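PDB 4XRI: importin-95 from Chaetomium thermophilum, which probably carries protein cargo into the nucleus as an importin-beta-type transport receptor, a function in which binding of a small GTPase is expected. Local coordinates for residues T418-L423 and G443-A448; I424-M427 and Q433-D436; E451-N456 and E489-E494; T457-L462 and T503-Q508; V536-A541 and S547-L552. The protein carries 2 engineered substitutions. All coordinates share one frame; numbering follows the deposited sequence.

Interaction 1. Residues T418-L423 and G443-A448; sequences TGMQPL and GRITEA
Met420 and Leu423 of helix 409-425 meet one residue of helix 432-449, Ile445, and the two methyl-bearing branches of that isoleucine are shared out between them. Behind Thr418, itself bonded through OG1 to the Pro414 carbonyl, comes Gly419, and its carbonyl O accepts the backbone N of Leu423 at 3.0 Å, a normal helical bond that spans the kink made by Pro422, whose ring nitrogen has no hydrogen for the turn before. Met420 comes next. Its CG lies opposite the backbone N (chi1 -155°), and a bend at chi2 (57°) then carries the sulfur toward the second helix, so that SD reaches Ile445 CG2 at 4.2 Å. The two side chains run past one another in opposite senses, so the sulfur and the CG2 methyl meet side-on as the chains pass. Leu423 behaves differently: its CB already points at helix 432-449, and the side chain meets the isoleucine tip to tip, with Leu423 CD2 3.5 Å from Ile445 CD1. Ile445 serves both because its CG2 branch sits opposite the backbone N while CG1, opposite the carbonyl carbon (chi1 -76°), extends to CD1. All three residues are buried, no hydrogen bond crosses, and the nearest CA pair, Met420 CA to Ile445 CA, is 8.9 Å apart, as suits helices separated by apolar side chains in a HEAT-repeat solenoid. Helix 390-402 closes one side through Val397 and Phe400, which touch Leu423, Phe400 also reaching Ile445, while helix 455-472 receives Met420 through His458 and Leu462.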
# COMPACT_ATOMS: atom_id res chain seq x y z
N THR A 418 35.81 -3.17 1.09
CA THR A 418 36.74 -2.49 0.20
C THR A 418 36.25 -1.09 -0.14
O THR A 418 37.04 -0.15 -0.23
CB THR A 418 36.94 -3.30 -1.11
OG1 THR A 418 37.64 -4.52 -0.82
CG2 THR A 418 37.74 -2.50 -2.13
N GLY A 419 34.94 -0.94 -0.31
CA GLY A 419 34.37 0.31 -0.77
C GLY A 419 33.88 1.25 0.32
O GLY A 419 33.42 2.36 0.01
N MET A 420 33.98 0.84 1.58
CA MET A 420 33.42 1.62 2.68
C MET A 420 34.12 2.97 2.83
O MET A 420 33.46 4.01 2.84
CB MET A 420 33.51 0.84 3.99
CG MET A 420 32.48 1.27 5.01
SD MET A 420 30.81 1.10 4.35
CE MET A 420 29.86 2.04 5.54
N GLN A 421 35.44 2.96 2.95
CA GLN A 421 36.21 4.19 3.11
C GLN A 421 36.12 5.14 1.90
O GLN A 421 35.95 6.34 2.08
CB GLN A 421 37.67 3.86 3.41
CG GLN A 421 38.65 4.98 3.09
CD GLN A 421 39.40 4.74 1.79
OE1 GLN A 421 39.82 3.62 1.50
NE2 GLN A 421 39.56 5.80 0.99
N PRO A 422 36.23 4.61 0.66
CA PRO A 422 36.07 5.54 -0.46
C PRO A 422 34.68 6.17 -0.52
O PRO A 422 34.56 7.35 -0.85
CB PRO A 422 36.31 4.65 -1.69
CG PRO A 422 37.16 3.55 -1.19
CD PRO A 422 36.68 3.28 0.20
N LEU A 423 33.65 5.39 -0.20
CA LEU A 423 32.29 5.90 -0.24
C LEU A 423 32.07 6.95 0.85
O LEU A 423 31.37 7.94 0.63
CB LEU A 423 31.28 4.77 -0.07
CG LEU A 423 29.86 5.13 -0.51
CD1 LEU A 423 29.83 5.46 -1.99
CD2 LEU A 423 28.88 4.01 -0.20
N GLY A 443 23.17 4.22 3.46
CA GLY A 443 22.01 3.69 4.13
C GLY A 443 21.63 2.33 3.57
O GLY A 443 21.34 1.40 4.31
N ARG A 444 21.65 2.23 2.24
CA ARG A 444 21.43 0.97 1.56
C ARG A 444 22.43 -0.08 2.02
O ARG A 444 22.07 -1.24 2.25
CB ARG A 444 21.52 1.15 0.04
CG ARG A 444 20.36 1.92 -0.58
CD ARG A 444 19.16 1.01 -0.83
NE ARG A 444 19.42 0.04 -1.89
CZ ARG A 444 18.52 -0.82 -2.35
NH1 ARG A 444 17.29 -0.83 -1.85
NH2 ARG A 444 18.84 -1.67 -3.32
N ILE A 445 23.68 0.34 2.16
CA ILE A 445 24.76 -0.56 2.58
C ILE A 445 24.55 -1.07 4.00
O ILE A 445 24.61 -2.27 4.25
CB ILE A 445 26.13 0.14 2.48
CG1 ILE A 445 26.57 0.21 1.02
CG2 ILE A 445 27.17 -0.61 3.31
CD1 ILE A 445 27.95 0.77 0.84
N THR A 446 24.31 -0.14 4.93
CA THR A 446 24.06 -0.50 6.32
C THR A 446 22.87 -1.44 6.43
O THR A 446 22.91 -2.45 7.14
CB THR A 446 23.78 0.75 7.18
OG1 THR A 446 24.92 1.61 7.16
CG2 THR A 446 23.47 0.35 8.61
N GLU A 447 21.80 -1.11 5.70
CA GLU A 447 20.56 -1.88 5.74
C GLU A 447 20.75 -3.32 5.28
O GLU A 447 20.27 -4.25 5.92
CB GLU A 447 19.50 -1.19 4.88
CG GLU A 447 18.14 -1.87 4.88
CD GLU A 447 17.15 -1.16 3.98
OE1 GLU A 447 16.02 -0.89 4.44
OE2 GLU A 447 17.50 -0.87 2.82
N ALA A 448 21.46 -3.48 4.17
CA ALA A 448 21.61 -4.79 3.55
C ALA A 448 22.82 -5.56 4.08
O ALA A 448 22.78 -6.78 4.17
CB ALA A 448 21.72 -4.64 2.04

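Interaction 2. Residues I424-M427 and Q433-D436; sequences IAMM and QVRD. With SO4 (sulfate ion), chain J.
Arg435 CG stands opposite its carbonyl carbon (chi1 -83°), and from there the extended CG-CD part of the chain runs by the backbone of Met427, whose carbonyl O is 3.2 Å from Arg435 CD. Beyond CD, a turn at chi3 (-81°) takes the guanidinium to the carbonyl of Glu430, bonded through NH1. Met426 doubles back at chi2 and chi3; its CG rests 3.8 Å from Val434 CG1, the valine branch that lies opposite its own backbone N. Met427 itself points its CB away from segment 433-436, and its SD lies 4.0 Å from Arg435 O.

At the start of helix 432-449, Gln433 NE2 donates to sulfate O2 at 3.0 Å with an N-H...O angle of 143°, and Ser431 OG holds the same ion, which probably came from the crystallisation liquor. An alanine here takes away the amide, and is likely to leave the sulfate more loosely held and Ser431 OG without its glutamine partner, OE1.

Across the turn joining helices 409-425 and 432-449 no hydrogen bond links the two segments. Methionine and valine carbons, with arginine methylenes laid on a backbone carbonyl, make the join, which implies packing by shape, with the guanidinium occupied by the Glu430 carbonyl.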
# COMPACT_ATOMS: atom_id res chain seq x y z
N ILE A 424 32.68 6.75 2.01
CA ILE A 424 32.59 7.72 3.09
C ILE A 424 33.27 9.02 2.68
O ILE A 424 32.79 10.11 3.00
CB ILE A 424 33.23 7.18 4.39
CG1 ILE A 424 32.38 6.05 4.96
CG2 ILE A 424 33.37 8.29 5.42
CD1 ILE A 424 32.96 5.42 6.20
N ALA A 425 34.37 8.90 1.96
CA ALA A 425 35.11 10.06 1.48
C ALA A 425 34.27 10.87 0.49
O ALA A 425 34.43 12.08 0.37
CB ALA A 425 36.41 9.63 0.83
N MET A 426 33.36 10.19 -0.20
CA MET A 426 32.49 10.82 -1.19
C MET A 426 31.52 11.82 -0.55
O MET A 426 30.89 12.61 -1.24
CB MET A 426 31.71 9.76 -1.97
CG MET A 426 31.46 10.10 -3.43
SD MET A 426 32.96 9.94 -4.42
CE MET A 426 33.67 8.47 -3.70
N MET A 427 31.41 11.77 0.77
CA MET A 427 30.54 12.68 1.51
C MET A 427 31.08 14.10 1.50
O MET A 427 30.37 15.04 1.85
CB MET A 427 30.37 12.20 2.95
CG MET A 427 29.60 10.89 3.08
SD MET A 427 27.82 11.10 2.84
CE MET A 427 27.38 11.91 4.38
N GLN A 433 24.39 16.73 -5.14
CA GLN A 433 23.72 15.55 -5.67
C GLN A 433 24.51 14.30 -5.31
O GLN A 433 23.95 13.30 -4.88
CB GLN A 433 23.54 15.64 -7.19
CG GLN A 433 22.62 16.75 -7.66
CD GLN A 433 23.35 18.06 -7.87
OE1 GLN A 433 24.57 18.14 -7.73
NE2 GLN A 433 22.60 19.11 -8.21
N VAL A 434 25.83 14.37 -5.49
CA VAL A 434 26.71 13.25 -5.20
C VAL A 434 26.69 12.92 -3.71
O VAL A 434 26.66 11.75 -3.32
CB VAL A 434 28.16 13.55 -5.64
CG1 VAL A 434 29.10 12.45 -5.16
CG2 VAL A 434 28.24 13.69 -7.14
N ARG A 435 26.69 13.96 -2.88
CA ARG A 435 26.65 13.79 -1.43
C ARG A 435 25.35 13.14 -0.97
O ARG A 435 25.36 12.29 -0.08
CB ARG A 435 26.83 15.14 -0.73
CG ARG A 435 28.29 15.57 -0.59
CD ARG A 435 28.39 16.89 0.14
NE ARG A 435 28.13 18.03 -0.74
CZ ARG A 435 27.74 19.22 -0.31
NH1 ARG A 435 27.53 20.20 -1.19
NH2 ARG A 435 27.55 19.44 0.98
N ASP A 436 24.25 13.55 -1.58
CA ASP A 436 22.94 12.99 -1.25
C ASP A 436 22.87 11.52 -1.64
O ASP A 436 22.41 10.68 -0.87
CB ASP A 436 21.82 13.77 -1.94
CG ASP A 436 20.44 13.31 -1.52
OD1 ASP A 436 20.26 13.01 -0.32
OD2 ASP A 436 19.54 13.24 -2.38
S SO4 J . 26.04 20.77 -9.56
O1 SO4 J . 26.32 19.34 -9.65
O2 SO4 J . 24.96 21.00 -8.61
O3 SO4 J . 27.24 21.48 -9.11
O4 SO4 J . 25.64 21.27 -10.87

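Interaction 3. Residues E451-N456 and E489-E494; sequences EAIDPN and ERFAGE
Phe491 is met along its ring edge, near the ring plane, by Pro455 and Ile453, the two residues of segment 451-456 that touch it. Pro455 CG approaches Phe491 CE1 at 3.9 Å, the proline lying obliquely across the aromatic side chain. Next along the rim, Phe491 CZ faces Ile453 CB at 4.2 Å. These are apolar contacts, and no hydrogen bond crosses between the segments.

What places the ring is the end of helix 477-490. Phe491 is the first residue there to leave helical backbone angles, and with CG opposite its carbonyl carbon (chi1 -65°) the phenyl group projects toward the neighbouring connection. Leu459 and Pro501 also touch the ring. Further on, Gly493 has a positive phi of 82°, a conformation in which a side chain would collide with the preceding carbonyl O, and the carbonyl of Ala492 is bonded by Asn500.

In the 451-456 segment, Asp454 occupies the N-cap position of helix 455-472, directly before Pro455. Ile453 is packed between Met420, Thr446 and His458. Nearby, Glu451 OE2 and Arg490 NH1, the latter at the end of helix 477-490, stay 5.4 Å apart, too far for contact, though their opposite charges may still favour one another. Glu451 also has the carboxylate of Glu409 close to its OE1, which would probably make a proton on one of them easier to hold.

The contact thus joins the 450-454 connection and the first residue of helix 455-472 to the start of the 491-502 connection, as expected of an importin-beta HEAT solenoid, in which successive helices are linked by turns and loops of varied length.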
# COMPACT_ATOMS: atom_id res chain seq x y z
N GLU A 451 26.65 -6.26 8.59
CA GLU A 451 27.61 -7.27 9.03
C GLU A 451 28.99 -7.04 8.43
O GLU A 451 30.01 -7.38 9.04
CB GLU A 451 27.11 -8.67 8.65
CG GLU A 451 25.77 -9.06 9.28
CD GLU A 451 24.56 -8.49 8.54
OE1 GLU A 451 24.71 -7.48 7.82
OE2 GLU A 451 23.46 -9.05 8.69
N ALA A 452 29.03 -6.46 7.23
CA ALA A 452 30.29 -6.21 6.54
C ALA A 452 30.98 -4.97 7.09
O ALA A 452 32.19 -4.79 6.92
CB ALA A 452 30.06 -6.07 5.05
N ILE A 453 30.21 -4.10 7.73
CA ILE A 453 30.77 -2.90 8.35
C ILE A 453 31.37 -3.25 9.71
O ILE A 453 30.66 -3.72 10.60
CB ILE A 453 29.71 -1.80 8.55
CG1 ILE A 453 28.75 -1.74 7.35
CG2 ILE A 453 30.37 -0.45 8.80
CD1 ILE A 453 27.61 -0.77 7.55
N ASP A 454 32.67 -3.02 9.87
CA ASP A 454 33.29 -3.21 11.17
C ASP A 454 33.23 -1.91 11.96
O ASP A 454 33.69 -0.87 11.49
CB ASP A 454 34.73 -3.69 11.04
CG ASP A 454 35.28 -4.23 12.35
OD1 ASP A 454 35.22 -5.46 12.56
OD2 ASP A 454 35.77 -3.42 13.17
N PRO A 455 32.66 -1.98 13.17
CA PRO A 455 32.47 -0.83 14.07
C PRO A 455 33.77 -0.07 14.33
O PRO A 455 33.85 1.13 14.09
CB PRO A 455 31.95 -1.48 15.36
CG PRO A 455 31.32 -2.75 14.92
CD PRO A 455 32.14 -3.22 13.76
N ASN A 456 34.77 -0.79 14.81
CA ASN A 456 36.04 -0.20 15.21
C ASN A 456 36.71 0.63 14.11
O ASN A 456 37.44 1.58 14.40
CB ASN A 456 36.99 -1.31 15.66
CG ASN A 456 36.30 -2.33 16.53
OD1 ASN A 456 36.32 -3.53 16.24
ND2 ASN A 456 35.68 -1.87 17.61
N GLU A 489 19.46 0.79 14.14
CA GLU A 489 18.73 -0.48 14.13
C GLU A 489 19.68 -1.67 14.06
O GLU A 489 19.43 -2.70 14.70
CB GLU A 489 17.76 -0.52 12.94
CG GLU A 489 16.55 0.38 13.09
CD GLU A 489 15.72 0.45 11.82
OE1 GLU A 489 16.06 -0.25 10.84
OE2 GLU A 489 14.74 1.22 11.79
N ARG A 490 20.75 -1.54 13.29
CA ARG A 490 21.66 -2.65 13.04
C ARG A 490 22.73 -2.83 14.12
O ARG A 490 23.25 -3.93 14.30
CB ARG A 490 22.34 -2.47 11.68
CG ARG A 490 21.38 -2.47 10.50
CD ARG A 490 20.67 -3.80 10.35
NE ARG A 490 19.50 -3.69 9.49
CZ ARG A 490 18.76 -4.73 9.10
NH1 ARG A 490 19.07 -5.95 9.49
NH2 ARG A 490 17.70 -4.54 8.32
N PHE A 491 23.06 -1.76 14.82
CA PHE A 491 24.07 -1.83 15.88
C PHE A 491 23.43 -1.66 17.26
O PHE A 491 23.95 -0.94 18.11
CB PHE A 491 25.15 -0.76 15.67
CG PHE A 491 25.97 -0.97 14.43
CD1 PHE A 491 27.16 -1.66 14.48
CD2 PHE A 491 25.54 -0.47 13.21
CE1 PHE A 491 27.92 -1.85 13.34
CE2 PHE A 491 26.29 -0.66 12.06
CZ PHE A 491 27.49 -1.35 12.13
N ALA A 492 22.32 -2.35 17.47
CA ALA A 492 21.53 -2.20 18.69
C ALA A 492 22.04 -3.07 19.83
O ALA A 492 21.79 -2.78 21.00
CB ALA A 492 20.07 -2.52 18.40
N GLY A 493 22.77 -4.13 19.48
CA GLY A 493 23.28 -5.05 20.48
C GLY A 493 22.24 -6.06 20.91
O GLY A 493 21.15 -6.13 20.33
N GLU A 494 22.56 -6.84 21.93
CA GLU A 494 21.68 -7.91 22.39
C GLU A 494 20.71 -7.40 23.46
O GLU A 494 21.00 -6.42 24.15
CB GLU A 494 22.50 -9.08 22.93
CG GLU A 494 23.60 -9.54 21.99
CD GLU A 494 23.07 -10.05 20.67
OE1 GLU A 494 23.81 -9.97 19.66
OE2 GLU A 494 21.92 -10.54 20.63

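Interaction 4. Residues T457-L462 and T503-Q508; sequences THLEPL and TPHFNQ
His505 of helix 503-516 packs against Leu459 and Glu460 of helix 455-472, its CB already directed at that helix. From CB the ring is set by chi1 (-59°), which puts CG opposite the carbonyl carbon and beside the backbone N. On one side of the imidazole ND1 meets Leu459 CD2 at 3.5 Å, and the same methyl lies equally close, 3.5 Å, to CE1 of His505. On the other side His505 CD2 is 3.9 Å from Glu460 CG. At the tip, NE2 comes nearest: 3.3 Å to Glu460 CG and 3.7 Å to Glu460 CB. Both neighbours approach the ring obliquely, and the glutamate chain crosses the histidine at about a right angle.

This is an example of the helix-to-helix stacking of an importin-beta HEAT-repeat solenoid, where helices distant by some forty residues in sequence are laid side by side. Here the register is Glu460 with His505, their CA atoms 7.9 Å apart.

Glu460 presents its methylenes because CG lies opposite its backbone N (chi1 -164°), while a bend at chi2 swings the carboxylate aside, with its plane 39° from that of the imidazole. Glu460 OE2 stays 5.1 Å from His505 NE2, so any charge attraction would act at a distance; OE1 has a long, weak ion pair with Arg464. With an alanine in place of His505, a gap is likely to open beside Leu459 CD2 and the Glu460 methylenes, leaving the glutamate chain freer to turn. Leu459 is also touched by Phe491, Pro501 and Leu502, whereas Phe506, the next residue along, faces Ala548 and Val549 of helix 546-567.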
# COMPACT_ATOMS: atom_id res chain seq x y z
N THR A 457 36.45 0.27 12.86
CA THR A 457 37.11 0.92 11.74
C THR A 457 36.25 2.01 11.08
O THR A 457 36.71 3.13 10.88
CB THR A 457 37.50 -0.10 10.65
OG1 THR A 457 38.14 -1.23 11.27
CG2 THR A 457 38.45 0.53 9.65
N HIS A 458 35.00 1.67 10.76
CA HIS A 458 34.19 2.53 9.91
C HIS A 458 33.03 3.26 10.60
O HIS A 458 32.55 4.27 10.09
CB HIS A 458 33.62 1.71 8.74
CG HIS A 458 34.66 1.22 7.79
ND1 HIS A 458 35.61 2.04 7.22
CD2 HIS A 458 34.89 -0.02 7.28
CE1 HIS A 458 36.39 1.34 6.42
NE2 HIS A 458 35.97 0.08 6.44
N LEU A 459 32.59 2.75 11.74
CA LEU A 459 31.38 3.25 12.40
C LEU A 459 31.45 4.74 12.73
O LEU A 459 30.55 5.50 12.37
CB LEU A 459 31.10 2.45 13.67
CG LEU A 459 29.73 2.59 14.34
CD1 LEU A 459 29.31 1.25 14.93
CD2 LEU A 459 29.75 3.66 15.42
N GLU A 460 32.51 5.15 13.42
CA GLU A 460 32.63 6.54 13.86
C GLU A 460 32.72 7.53 12.68
O GLU A 460 32.01 8.54 12.69
CB GLU A 460 33.84 6.72 14.78
CG GLU A 460 33.84 8.01 15.60
CD GLU A 460 34.32 9.22 14.81
OE1 GLU A 460 35.09 9.04 13.84
OE2 GLU A 460 33.93 10.35 15.16
N PRO A 461 33.59 7.26 11.68
CA PRO A 461 33.59 8.21 10.56
C PRO A 461 32.26 8.25 9.82
O PRO A 461 31.81 9.32 9.42
CB PRO A 461 34.70 7.67 9.65
CG PRO A 461 35.59 6.90 10.55
CD PRO A 461 34.66 6.26 11.54
N LEU A 462 31.65 7.08 9.64
CA LEU A 462 30.36 6.98 8.98
C LEU A 462 29.33 7.86 9.67
O LEU A 462 28.71 8.71 9.04
CB LEU A 462 29.88 5.53 8.96
CG LEU A 462 28.49 5.26 8.37
CD1 LEU A 462 28.41 5.79 6.95
CD2 LEU A 462 28.17 3.78 8.42
N THR A 503 26.91 3.02 21.74
CA THR A 503 26.85 3.55 23.10
C THR A 503 27.89 4.64 23.40
O THR A 503 27.55 5.67 23.98
CB THR A 503 27.02 2.43 24.14
OG1 THR A 503 26.09 1.37 23.87
CG2 THR A 503 26.78 2.96 25.54
N PRO A 504 29.17 4.43 23.01
CA PRO A 504 30.10 5.53 23.27
C PRO A 504 29.84 6.76 22.39
O PRO A 504 30.45 7.81 22.60
CB PRO A 504 31.47 4.92 22.96
CG PRO A 504 31.18 3.83 22.00
CD PRO A 504 29.86 3.26 22.43
N HIS A 505 28.95 6.63 21.40
CA HIS A 505 28.59 7.74 20.54
C HIS A 505 27.20 8.29 20.86
O HIS A 505 26.77 9.29 20.28
CB HIS A 505 28.63 7.33 19.07
CG HIS A 505 29.96 6.83 18.61
ND1 HIS A 505 30.20 5.50 18.33
CD2 HIS A 505 31.13 7.48 18.38
CE1 HIS A 505 31.46 5.35 17.95
NE2 HIS A 505 32.04 6.54 17.97
N PHE A 506 26.51 7.63 21.79
CA PHE A 506 25.10 7.93 22.06
C PHE A 506 24.84 9.38 22.48
O PHE A 506 24.04 10.07 21.86
CB PHE A 506 24.56 6.99 23.14
CG PHE A 506 23.08 7.11 23.35
CD1 PHE A 506 22.57 7.84 24.41
CD2 PHE A 506 22.19 6.49 22.48
CE1 PHE A 506 21.20 7.95 24.60
CE2 PHE A 506 20.83 6.59 22.67
CZ PHE A 506 20.33 7.33 23.73
N ASN A 507 25.52 9.82 23.53
CA ASN A 507 25.32 11.16 24.07
C ASN A 507 25.58 12.26 23.05
O ASN A 507 24.83 13.23 22.96
CB ASN A 507 26.20 11.38 25.30
CG ASN A 507 25.74 10.57 26.50
OD1 ASN A 507 24.88 9.70 26.37
ND2 ASN A 507 26.31 10.86 27.66
N GLN A 508 26.64 12.09 22.27
CA GLN A 508 26.98 13.05 21.22
C GLN A 508 25.90 13.07 20.14
O GLN A 508 25.50 14.13 19.66
CB GLN A 508 28.34 12.72 20.60
CG GLN A 508 28.77 13.68 19.51
CD GLN A 508 28.93 15.10 20.01
OE1 GLN A 508 29.88 15.42 20.72
NE2 GLN A 508 27.99 15.97 19.64

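Interaction 5. Residues V536-A541 and S547-L552; sequences VFVQNA and SAVASL
Val536 O, two residues before the Val538 that touches helix 546-567, is gripped by two donors of a single residue: the backbone N of Asn540 at 3.2 Å and its side-chain ND2 at a short 2.6 Å. They reach the carbonyl oxygen from opposite faces of its plane. The side-chain bond is nearly straight (N-H...O 162°), with the oxygen close to the amide plane of Asn540. This double grip closes helix 524-539 just where Asn540 leaves helical backbone angles.

Upstream of that end Val538 directs both methyls at the second helix. CG1, opposite its backbone N (chi1 166°), faces Val549 CG1 at 4.2 Å, while CG2 meets Leu552 CD2 more closely, at 3.6 Å, the two side chains crossing at a slant. Beyond the helix end Ala541 CB adds a looser contact with Val549 CG2, at 4.4 Å, after its backbone N has bonded to Val538 O at 3.1 Å. All four touching residues are buried and carry no polar group in the interface, so the fit rests on branch placement.

This pair of helices, joined by a short turn, is backed by helix 573-597, where Ala592 and Arg596 touch Val538 and Thr593 and Leu597 touch Val549; helix 503-516 lies alongside, with Phe506 on Ala541 and Leu514 on Leu552.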
# COMPACT_ATOMS: atom_id res chain seq x y z
N VAL A 536 14.61 6.37 17.18
CA VAL A 536 15.20 5.07 16.87
C VAL A 536 16.48 4.83 17.67
O VAL A 536 16.75 3.70 18.09
CB VAL A 536 15.49 4.94 15.36
CG1 VAL A 536 16.26 3.67 15.06
CG2 VAL A 536 14.19 4.99 14.57
N PHE A 537 17.24 5.89 17.89
CA PHE A 537 18.43 5.81 18.74
C PHE A 537 18.04 5.41 20.17
O PHE A 537 18.72 4.59 20.80
CB PHE A 537 19.18 7.14 18.76
CG PHE A 537 20.32 7.20 17.77
CD1 PHE A 537 20.08 7.42 16.43
CD2 PHE A 537 21.63 7.06 18.20
CE1 PHE A 537 21.12 7.48 15.52
CE2 PHE A 537 22.67 7.12 17.30
CZ PHE A 537 22.42 7.33 15.96
N VAL A 538 16.95 5.97 20.65
CA VAL A 538 16.45 5.67 21.99
C VAL A 538 15.96 4.23 22.09
O VAL A 538 16.31 3.52 23.03
CB VAL A 538 15.30 6.62 22.39
CG1 VAL A 538 14.57 6.09 23.62
CG2 VAL A 538 15.83 8.01 22.64
N GLN A 539 15.15 3.83 21.11
CA GLN A 539 14.60 2.47 21.07
C GLN A 539 15.69 1.41 21.18
O GLN A 539 15.52 0.40 21.86
CB GLN A 539 13.80 2.25 19.78
CG GLN A 539 12.54 3.09 19.66
CD GLN A 539 11.84 2.87 18.33
OE1 GLN A 539 12.13 1.91 17.61
NE2 GLN A 539 10.90 3.75 18.00
N ASN A 540 16.82 1.66 20.52
CA ASN A 540 17.90 0.69 20.44
C ASN A 540 19.05 0.97 21.40
O ASN A 540 20.14 0.41 21.26
CB ASN A 540 18.44 0.63 19.01
CG ASN A 540 17.40 0.19 18.01
OD1 ASN A 540 17.20 -1.01 17.80
ND2 ASN A 540 16.73 1.15 17.38
N ALA A 541 18.81 1.83 22.39
CA ALA A 541 19.85 2.22 23.33
C ALA A 541 20.13 1.10 24.33
O ALA A 541 19.24 0.33 24.68
CB ALA A 541 19.45 3.49 24.06
N SER A 547 20.42 6.55 31.88
CA SER A 547 20.41 7.83 32.56
C SER A 547 20.34 8.98 31.56
O SER A 547 19.71 10.01 31.81
CB SER A 547 21.64 7.97 33.45
OG SER A 547 22.81 7.54 32.78
N ALA A 548 20.98 8.79 30.41
CA ALA A 548 20.94 9.77 29.33
C ALA A 548 19.54 9.86 28.74
O ALA A 548 19.03 10.95 28.48
CB ALA A 548 21.96 9.41 28.24
N VAL A 549 18.91 8.70 28.55
CA VAL A 549 17.52 8.63 28.08
C VAL A 549 16.58 9.35 29.04
O VAL A 549 15.67 10.06 28.62
CB VAL A 549 17.06 7.16 27.93
CG1 VAL A 549 15.57 7.09 27.62
CG2 VAL A 549 17.87 6.45 26.86
N ALA A 550 16.82 9.15 30.33
CA ALA A 550 16.08 9.84 31.39
C ALA A 550 16.19 11.35 31.24
O ALA A 550 15.19 12.06 31.24
CB ALA A 550 16.57 9.39 32.76
N SER A 551 17.43 11.83 31.13
CA SER A 551 17.70 13.25 30.91
C SER A 551 17.04 13.77 29.64
O SER A 551 16.50 14.88 29.61
CB SER A 551 19.21 13.51 30.86
OG SER A 551 19.81 13.34 32.14
N LEU A 552 17.10 12.97 28.58
CA LEU A 552 16.48 13.32 27.31
C LEU A 552 14.97 13.48 27.44
O LEU A 552 14.38 14.41 26.89
CB LEU A 552 16.80 12.27 26.24
CG LEU A 552 16.03 12.47 24.93
CD1 LEU A 552 16.42 13.79 24.30
CD2 LEU A 552 16.26 11.32 23.97

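How the interactions relate
The five contacts run along one stretch of the solenoid. Interaction 2 is nested within the loop closed by interaction 1, and their centres lie 12 Å apart on the same two helices. Interaction 1 passes to its successors through Met420, whose CG is 3.5 Å from His458 CG of interaction 4, and through Ile453 of interaction 3. Interactions 3 and 4, with centres 11 Å apart, alternate along the chain and share helix 455-472; Ile453 CG2 lies 3.9 Å from His458 CB. Phe506 then carries interaction 4 on to interaction 5, its CE2 3.5 Å from Phe537 O. The sulfate belongs to interaction 2, whose centre is 29 Å from that of interaction 5.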